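Local coordinates for TIGR00266 family protein (Pseudomonas aeruginosa, PDB 1YOX), which is of unknown function but belongs to the AIM24 family of the cupin clan, a family whose name comes from mitochondrial biogenesis, at residues Gly27-Ala32 with Met77-Asn82. Sequence-based numbering, arbitrary orientation.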
ATOM      1  N   GLY C  27      31.957   8.656  11.227  1.00 40.78           N
ATOM      2  CA  GLY C  27      32.582   7.334  11.197  1.00 41.14           C
ATOM      3  C   GLY C  27      31.627   6.147  11.253  1.00 41.78           C
ATOM      4  O   GLY C  27      32.073   5.033  11.027  1.00 42.04           O
ATOM      5  N   GLU C  28      30.329   6.374  11.533  1.00 41.76           N
ATOM      6  CA  GLU C  28      29.343   5.272  11.715  1.00 42.70           C
ATOM      7  C   GLU C  28      28.759   4.726  10.400  1.00 41.67           C
ATOM      8  O   GLU C  28      28.753   5.408   9.379  1.00 42.81           O
ATOM      9  CB  GLU C  28      28.196   5.687  12.652  1.00 42.55           C
ATOM     10  CG  GLU C  28      28.587   5.916  14.113  1.00 44.41           C
ATOM     11  CD  GLU C  28      27.368   5.960  15.037  1.00 45.02           C
ATOM     12  OE1 GLU C  28      26.268   6.358  14.582  1.00 45.83           O
ATOM     13  OE2 GLU C  28      27.500   5.581  16.227  1.00 49.28           O
ATOM     14  N   THR C  29      28.256   3.500  10.421  1.00 40.53           N
ATOM     15  CA  THR C  29      27.817   2.864   9.169  1.00 39.58           C
ATOM     16  C   THR C  29      26.543   2.050   9.314  1.00 38.07           C
ATOM     17  O   THR C  29      26.322   1.413  10.328  1.00 37.15           O
ATOM     18  CB  THR C  29      28.936   2.016   8.536  1.00 39.76           C
ATOM     19  OG1 THR C  29      30.047   2.869   8.281  1.00 43.25           O
ATOM     20  CG2 THR C  29      28.495   1.368   7.191  1.00 40.08           C
ATOM     21  N   VAL C  30      25.703   2.116   8.287  1.00 37.15           N
ATOM     22  CA  VAL C  30      24.527   1.264   8.169  1.00 36.27           C
ATOM     23  C   VAL C  30      24.580   0.491   6.833  1.00 36.31           C
ATOM     24  O   VAL C  30      25.073   1.005   5.806  1.00 34.86           O
ATOM     25  CB  VAL C  30      23.223   2.071   8.356  1.00 36.14           C
ATOM     26  CG1 VAL C  30      22.998   3.084   7.200  1.00 34.89           C
ATOM     27  CG2 VAL C  30      22.032   1.160   8.547  1.00 35.34           C
ATOM     28  N   ILE C  31      24.116  -0.759   6.873  1.00 36.45           N
ATOM     29  CA  ILE C  31      24.103  -1.597   5.685  1.00 37.10           C
ATOM     30  C   ILE C  31      22.668  -1.852   5.226  1.00 37.41           C
ATOM     31  O   ILE C  31      21.764  -2.057   6.031  1.00 38.04           O
ATOM     32  CB  ILE C  31      24.974  -2.880   5.835  1.00 36.60           C
ATOM     33  CG1 ILE C  31      24.397  -3.862   6.848  1.00 38.22           C
ATOM     34  CG2 ILE C  31      26.412  -2.509   6.241  1.00 37.53           C
ATOM     35  CD1 ILE C  31      25.177  -5.219   6.885  1.00 38.56           C
ATOM     36  N   ALA C  32      22.461  -1.767   3.925  1.00 38.28           N
ATOM     37  CA  ALA C  32      21.135  -1.876   3.350  1.00 39.44           C
ATOM     38  C   ALA C  32      21.270  -2.299   1.896  1.00 40.06           C
ATOM     39  O   ALA C  32      22.312  -2.092   1.282  1.00 40.00           O
ATOM     40  CB  ALA C  32      20.445  -0.528   3.418  1.00 38.88           C
HETATM   41  N   MSE C  77      24.904  -6.013  -0.602  1.00 56.48           N
HETATM   42  CA  MSE C  77      24.738  -5.068   0.494  1.00 56.59           C
HETATM   43  C   MSE C  77      25.451  -3.768   0.194  1.00 54.93           C
HETATM   44  O   MSE C  77      26.603  -3.779  -0.234  1.00 55.02           O
HETATM   45  CB  MSE C  77      25.306  -5.646   1.792  1.00 57.88           C
HETATM   46  CG  MSE C  77      24.389  -6.611   2.549  1.00 63.18           C
HETATM   47 SE   MSE C  77      22.874  -5.712   3.413  1.00 77.46          SE
HETATM   48  CE  MSE C  77      21.571  -5.834   1.909  1.00 72.66           C
ATOM     49  N   THR C  78      24.790  -2.639   0.421  1.00 52.83           N
ATOM     50  CA  THR C  78      25.500  -1.365   0.336  1.00 50.93           C
ATOM     51  C   THR C  78      25.756  -0.775   1.717  1.00 49.01           C
ATOM     52  O   THR C  78      24.916  -0.858   2.603  1.00 48.33           O
ATOM     53  CB  THR C  78      24.796  -0.346  -0.549  1.00 51.16           C
ATOM     54  OG1 THR C  78      23.479  -0.113  -0.039  1.00 54.43           O
ATOM     55  CG2 THR C  78      24.732  -0.835  -1.998  1.00 51.10           C
ATOM     56  N   HIS C  79      26.942  -0.207   1.886  1.00 47.54           N
ATOM     57  CA  HIS C  79      27.350   0.429   3.142  1.00 46.67           C
ATOM     58  C   HIS C  79      27.180   1.938   3.021  1.00 45.25           C
ATOM     59  O   HIS C  79      27.681   2.555   2.080  1.00 44.88           O
ATOM     60  CB  HIS C  79      28.811   0.093   3.471  1.00 46.69           C
ATOM     61  CG  HIS C  79      29.036  -1.320   3.910  1.00 47.96           C
ATOM     62  ND1 HIS C  79      28.441  -2.403   3.295  1.00 51.07           N
ATOM     63  CD2 HIS C  79      29.803  -1.830   4.900  1.00 50.43           C
ATOM     64  CE1 HIS C  79      28.827  -3.517   3.888  1.00 50.36           C
ATOM     65  NE2 HIS C  79      29.659  -3.197   4.862  1.00 51.38           N
ATOM     66  N   PHE C  80      26.457   2.520   3.961  1.00 43.76           N
ATOM     67  CA  PHE C  80      26.324   3.982   4.037  1.00 42.53           C
ATOM     68  C   PHE C  80      27.112   4.492   5.249  1.00 41.92           C
ATOM     69  O   PHE C  80      26.803   4.153   6.380  1.00 41.25           O
ATOM     70  CB  PHE C  80      24.840   4.387   4.116  1.00 41.80           C
ATOM     71  CG  PHE C  80      24.051   4.017   2.884  1.00 41.20           C
ATOM     72  CD1 PHE C  80      23.596   2.703   2.690  1.00 39.97           C
ATOM     73  CD2 PHE C  80      23.788   4.960   1.901  1.00 40.18           C
ATOM     74  CE1 PHE C  80      22.887   2.350   1.536  1.00 40.17           C
ATOM     75  CE2 PHE C  80      23.050   4.611   0.742  1.00 40.32           C
ATOM     76  CZ  PHE C  80      22.602   3.314   0.568  1.00 39.67           C
ATOM     77  N   THR C  81      28.146   5.288   4.997  1.00 42.21           N
ATOM     78  CA  THR C  81      28.967   5.836   6.078  1.00 41.94           C
ATOM     79  C   THR C  81      28.897   7.355   6.158  1.00 41.95           C
ATOM     80  O   THR C  81      28.827   8.053   5.123  1.00 41.50           O
ATOM     81  CB  THR C  81      30.433   5.357   5.983  1.00 41.86           C
ATOM     82  OG1 THR C  81      30.433   3.938   5.862  1.00 43.48           O
ATOM     83  CG2 THR C  81      31.221   5.711   7.259  1.00 41.96           C
ATOM     84  N   ASN C  82      28.892   7.847   7.404  1.00 41.89           N
ATOM     85  CA  ASN C  82      29.078   9.273   7.708  1.00 41.63           C
ATOM     86  C   ASN C  82      30.569   9.692   7.624  1.00 41.97           C
ATOM     87  O   ASN C  82      31.381   9.356   8.503  1.00 40.72           O
ATOM     88  CB  ASN C  82      28.511   9.574   9.085  1.00 42.04           C
ATOM     89  CG  ASN C  82      28.560  11.064   9.457  1.00 41.03           C
ATOM     90  OD1 ASN C  82      27.982  11.471  10.470  1.00 42.27           O
ATOM     91  ND2 ASN C  82      29.216  11.866   8.649  1.00 38.09           N
TER
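Ile31 lays its CG2 methyl over one face of the His79 imidazole, 3.4 Å from the ring centroid and 5° off the ring normal, a CH-pi contact between neighbouring antiparallel strands. Strands 29-32 and 78-82 are inner members of a six-stranded antiparallel sheet, flanked by strands 119-123 and 44-48, consistent with the cupin-like beta-rich fold of the AIM24 family, and illustrate how a mixed face can back a mostly apolar one. Ile31 and His79 form a non-hydrogen-bonded pair, their side chains running alongside each other in the same direction; CG2 stands anti to the carbonyl carbon, which puts this branch, not CG1, over the ring, and His79 also meets Tyr124. Farther along this face Thr29 OG1 and Thr81 OG1 share a hydrogen bond of 2.7 Å. The face of Val30, Ala32 and Phe80 is largely apolar, with Thr78 at its end: Val30 CG1 packs on Phe80 CB at 3.8 Å, and the Phe80 ring meets Phe92 edge-to-face, packing this sheet on another. In the backbone ladder, Phe80 N donates a hydrogen bond to Val30 O with an N-H...O angle of 177°. Ala32 O accepts two bonds, from Thr78 N and Thr78 OG1, each 2.7 Å away and on opposite faces of the carbonyl plane.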